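PDB 4I0X: ESAT-6-like protein MAB_3112 from Mycobacterium abscessus, which is of unknown function but is a secreted ESAT-6-like protein of the WXG100 family that forms a complex with its partner MAB_3113. Local coordinates for residues A[28-31]-A[32-36]; A[47-50]-A[51-54]. The protein carries 4 engineered substitutions. All coordinates share one frame; numbering follows the deposited sequence.

Overall arrangement
Helix 4-32 runs from near the N terminus to interaction 1, where segment 28-31 lies in the last turn and 32-36 carries the chain on into the loop. The chain then reverses into helix 40-72, and interaction 2 lies wholly inside this second helix, at 47-54. The two contacts are local and follow in series, neither nesting nor crossing, with centres about 14 Å apart. They meet across the hairpin: Val30 CG1 packs 3.8 Å from Trp49 CG, and Gln31 NE2 lies 3.8 Å from Trp49 CD1. Trp49 thus ties the end of the first helix to the second, and both contacts also touch the partner chain of MAB_3113.

Interaction 1: A[28-31]-A[32-36]; sequences RDVQ and SLFGV
Ser32 folds back on the last turn of helix 4-32, where its OG gives a hydrogen bond of 2.7 Å to Asp29 O. The torsion that allows this sets OG between the backbone N and the carbonyl carbon (chi1 75°), facing the preceding turn. Ser32 N meanwhile bonds to Arg28 O at 3.0 Å, the usual helical reach of four residues. Leu33 N bonds to Val30 O at 3.0 Å and only weakly to Asp29 O. Phe34 N reaches Gln31 O at 3.2 Å, again three residues back.

Phe34 brings its ring back alongside Val30, whose CG1 lies 3.8 Å from Phe34 CE2. Val30 O sits over one face of the ring, offset toward the rim, whereas Gln31 OE1 approaches in the ring plane at the edge, 3.6 Å from Phe34 CD2. A bend at chi2 (-44°) curls the Gln31 chain to this position, with its amide plane 59° from that of the ring. Arg46 of helix 40-72 makes a cation-pi contact with Phe34, and Val19 of the MAB_3113 chain packs on Val30. The chemistry implies that bonds three residues back carry the pairing beyond Ser32, that Asp29 O takes the short bond from Ser32 OG along with weak ones from Ser32 N and Leu33 N, and that the partly positive ring edge probably attracts the glutamine oxygen.

Interaction 2: A[47-50]-A[51-54]; sequences SGWD and EMQD
Just over two turns of helix 40-72, within the helical hairpin of a WXG100 protein, carry the indole of Trp49 with Met52 and Gln53 packed against it. Four main-chain bonds of the alpha-helical pattern hold the frame, running from Glu51 N to Ser47 O, Met52 N to Gly48 O, Gln53 N to Trp49 O and Asp54 N to Asp50 O. The third is the shortest, 2.7 Å from Gln53 N to Trp49 O, and nearly straight, with an N-H...O angle of 169°.

The Trp49 side chain leaves with CG anti to the backbone N (chi1 170°), which swings the indole along the helix toward the next turn. Gln53 CB lies over one face of the six-membered ring, 4.1 Å from its centroid, in a CH-pi contact. Beyond CB the glutamine chain runs extended past the indole, its amide plane turned 48° from the ring. Met52 meets a different part of the ring: its CG approaches obliquely, 3.8 Å from Trp49 CZ3, and its SD stands at the ring edge, 5.0 Å from the centroid of the six-membered ring, as a Met-aromatic contact.

A water links the outer side of the turn, donating to Asp50 O at 2.6 Å and to Gln53 OE1 at 3.2 Å, so Asp50 O accepts from both the water and Asp54 N. The indole NE1 is bonded to Asp27 OD1 of helix 4-32, while Asp54 OD2 forms a salt bridge with Lys58. On the MAB_3113 chain, Met79 packs on Trp49 and Leu72 on Met52. A buried tryptophan on the second helix of the hairpin, distinct from that of the WXG motif in the preceding loop and packed against Leu26 of the first helix and against the partner chain, fits the helical-hairpin heterodimer characteristic of paired ESAT-6-like proteins.

Interaction 1: A[28-31]-A[32-36]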
loop_
_atom_site.group_PDB
_atom_site.type_symbol
_atom_site.label_atom_id
_atom_site.label_comp_id
_atom_site.label_asym_id
_atom_site.label_seq_id
_atom_site.Cartn_x
_atom_site.Cartn_y
_atom_site.Cartn_z
ATOM N N ARG A 28 -2.234 -14.486 -0.938
ATOM C CA ARG A 28 -2.693 -15.797 -1.345
ATOM C C ARG A 28 -2.492 -16.033 -2.852
ATOM O O ARG A 28 -2.034 -17.102 -3.289
ATOM C CB ARG A 28 -4.140 -15.985 -0.940
ATOM C CG ARG A 28 -4.313 -16.088 0.585
ATOM C CD ARG A 28 -5.720 -16.494 0.968
ATOM N NE ARG A 28 -6.727 -15.490 0.638
ATOM C CZ ARG A 28 -7.115 -14.505 1.453
ATOM N NH1 ARG A 28 -6.557 -14.356 2.650
ATOM N NH2 ARG A 28 -8.054 -13.645 1.063
ATOM N N ASP A 29 -2.815 -15.037 -3.644
ATOM C CA ASP A 29 -2.668 -15.166 -5.097
ATOM C C ASP A 29 -1.210 -15.369 -5.482
ATOM O O ASP A 29 -0.870 -16.247 -6.294
ATOM C CB ASP A 29 -3.146 -13.911 -5.803
ATOM C CG ASP A 29 -4.645 -13.724 -5.760
ATOM O OD1 ASP A 29 -5.396 -14.669 -5.436
ATOM O OD2 ASP A 29 -5.076 -12.604 -6.090
ATOM N N VAL A 30 -0.343 -14.539 -4.916
ATOM C CA VAL A 30 1.072 -14.605 -5.219
ATOM C C VAL A 30 1.640 -15.931 -4.837
ATOM O O VAL A 30 2.319 -16.549 -5.645
ATOM C CB VAL A 30 1.884 -13.500 -4.547
ATOM C CG1 VAL A 30 3.380 -13.793 -4.721
ATOM C CG2 VAL A 30 1.523 -12.142 -5.145
ATOM N N GLN A 31 1.405 -16.364 -3.599
ATOM C CA GLN A 31 1.897 -17.669 -3.170
ATOM C C GLN A 31 1.400 -18.796 -4.085
ATOM O O GLN A 31 2.117 -19.760 -4.292
ATOM C CB GLN A 31 1.491 -17.992 -1.726
ATOM C CG GLN A 31 2.040 -17.010 -0.695
ATOM C CD GLN A 31 3.510 -16.654 -0.921
ATOM O OE1 GLN A 31 4.352 -17.520 -1.207
ATOM N NE2 GLN A 31 3.823 -15.369 -0.784
ATOM N N SER A 32 0.189 -18.692 -4.633
ATOM C CA SER A 32 -0.312 -19.802 -5.461
ATOM C C SER A 32 0.521 -19.941 -6.743
ATOM O O SER A 32 0.505 -21.008 -7.378
ATOM C CB SER A 32 -1.794 -19.623 -5.819
ATOM O OG SER A 32 -1.946 -18.630 -6.830
ATOM N N LEU A 33 1.219 -18.880 -7.151
ATOM C CA LEU A 33 1.988 -18.978 -8.408
ATOM C C LEU A 33 3.196 -19.909 -8.305
ATOM O O LEU A 33 3.658 -20.438 -9.311
ATOM C CB LEU A 33 2.484 -17.617 -8.856
ATOM C CG LEU A 33 1.417 -16.598 -9.198
ATOM C CD1 LEU A 33 2.164 -15.301 -9.402
ATOM C CD2 LEU A 33 0.593 -17.013 -10.437
ATOM N N PHE A 34 3.701 -20.114 -7.090
ATOM C CA PHE A 34 4.997 -20.757 -6.912
ATOM C C PHE A 34 4.937 -22.259 -6.950
ATOM O O PHE A 34 5.968 -22.919 -7.080
ATOM C CB PHE A 34 5.673 -20.251 -5.634
ATOM C CG PHE A 34 5.925 -18.785 -5.662
ATOM C CD1 PHE A 34 6.403 -18.185 -6.806
ATOM C CD2 PHE A 34 5.642 -17.988 -4.568
ATOM C CE1 PHE A 34 6.635 -16.831 -6.835
ATOM C CE2 PHE A 34 5.850 -16.618 -4.618
ATOM C CZ PHE A 34 6.343 -16.051 -5.733
ATOM N N GLY A 35 3.718 -22.798 -6.893
ATOM C CA GLY A 35 3.491 -24.197 -7.141
ATOM C C GLY A 35 3.942 -24.621 -8.522
ATOM O O GLY A 35 4.439 -25.747 -8.698
ATOM N N VAL A 36 3.819 -23.736 -9.511
ATOM C CA VAL A 36 4.293 -24.076 -10.857
ATOM C C VAL A 36 5.464 -23.227 -11.329
ATOM O O VAL A 36 6.328 -23.705 -12.076
ATOM C CB VAL A 36 3.203 -23.957 -11.934
ATOM C CG1 VAL A 36 2.060 -24.960 -11.677
ATOM C CG2 VAL A 36 2.715 -22.526 -12.019
#

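Interaction 2: A[47-50]-A[51-54]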
loop_
_atom_site.group_PDB
_atom_site.type_symbol
_atom_site.label_atom_id
_atom_site.label_comp_id
_atom_site.label_asym_id
_atom_site.label_seq_id
_atom_site.Cartn_x
_atom_site.Cartn_y
_atom_site.Cartn_z
ATOM N N SER A 47 10.623 -12.098 -3.866
ATOM C CA SER A 47 11.189 -11.099 -2.994
ATOM C C SER A 47 10.622 -9.671 -3.281
ATOM O O SER A 47 10.516 -8.865 -2.391
ATOM C CB SER A 47 12.720 -11.179 -2.959
ATOM O OG SER A 47 13.317 -10.670 -4.114
ATOM N N GLY A 48 10.172 -9.409 -4.505
ATOM C CA GLY A 48 9.416 -8.219 -4.795
ATOM C C GLY A 48 8.117 -8.134 -3.997
ATOM O O GLY A 48 7.782 -7.086 -3.451
ATOM N N TRP A 49 7.382 -9.244 -3.957
ATOM C CA TRP A 49 6.133 -9.328 -3.218
ATOM C C TRP A 49 6.353 -9.177 -1.713
ATOM O O TRP A 49 5.600 -8.467 -1.036
ATOM C CB TRP A 49 5.336 -10.606 -3.545
ATOM C CG TRP A 49 4.228 -10.728 -2.576
ATOM C CD1 TRP A 49 4.081 -11.667 -1.605
ATOM C CD2 TRP A 49 3.136 -9.818 -2.428
ATOM N NE1 TRP A 49 2.947 -11.409 -0.871
ATOM C CE2 TRP A 49 2.361 -10.269 -1.346
ATOM C CE3 TRP A 49 2.753 -8.662 -3.088
ATOM C CZ2 TRP A 49 1.217 -9.604 -0.925
ATOM C CZ3 TRP A 49 1.609 -8.012 -2.680
ATOM C CH2 TRP A 49 0.852 -8.488 -1.611
ATOM N N ASP A 50 7.392 -9.810 -1.195
ATOM C CA ASP A 50 7.768 -9.656 0.197
ATOM C C ASP A 50 7.995 -8.196 0.529
ATOM O O ASP A 50 7.549 -7.728 1.576
ATOM C CB ASP A 50 9.029 -10.433 0.497
ATOM C CG ASP A 50 8.802 -11.939 0.516
ATOM O OD1 ASP A 50 7.634 -12.381 0.405
ATOM O OD2 ASP A 50 9.808 -12.675 0.658
ATOM N N GLU A 51 8.672 -7.474 -0.363
ATOM C CA GLU A 51 8.880 -6.043 -0.151
ATOM C C GLU A 51 7.566 -5.263 -0.322
ATOM O O GLU A 51 7.268 -4.395 0.453
ATOM C CB GLU A 51 9.985 -5.487 -1.055
ATOM C CG GLU A 51 10.065 -3.983 -0.976
ATOM C CD GLU A 51 11.277 -3.380 -1.664
ATOM O OE1 GLU A 51 12.047 -4.104 -2.338
ATOM O OE2 GLU A 51 11.438 -2.157 -1.540
ATOM N N MET A 52 6.761 -5.577 -1.330
ATOM C CA MET A 52 5.454 -4.952 -1.455
ATOM C C MET A 52 4.514 -5.148 -0.207
ATOM O O MET A 52 3.866 -4.214 0.276
ATOM C CB MET A 52 4.800 -5.474 -2.735
ATOM C CG MET A 52 3.563 -4.808 -3.092
ATOM S SD MET A 52 3.027 -5.106 -4.807
ATOM C CE MET A 52 1.749 -3.876 -4.739
ATOM N N GLN A 53 4.421 -6.369 0.292
ATOM C CA GLN A 53 3.593 -6.698 1.418
ATOM C C GLN A 53 4.127 -5.994 2.672
ATOM O O GLN A 53 3.361 -5.548 3.519
ATOM C CB GLN A 53 3.615 -8.202 1.610
ATOM C CG GLN A 53 2.738 -8.715 2.702
ATOM C CD GLN A 53 2.875 -10.217 2.855
ATOM O OE1 GLN A 53 3.986 -10.751 2.918
ATOM N NE2 GLN A 53 1.747 -10.913 2.886
ATOM N N ASP A 54 5.443 -5.901 2.789
ATOM C CA ASP A 54 6.038 -5.190 3.904
ATOM C C ASP A 54 5.612 -3.724 3.845
ATOM O O ASP A 54 5.249 -3.151 4.858
ATOM C CB ASP A 54 7.569 -5.369 3.917
ATOM C CG ASP A 54 8.242 -4.758 5.158
ATOM O OD1 ASP A 54 8.008 -5.269 6.293
ATOM O OD2 ASP A 54 9.058 -3.806 4.990
HETATM O O HOH W 1 6.763 -9.249 3.548
#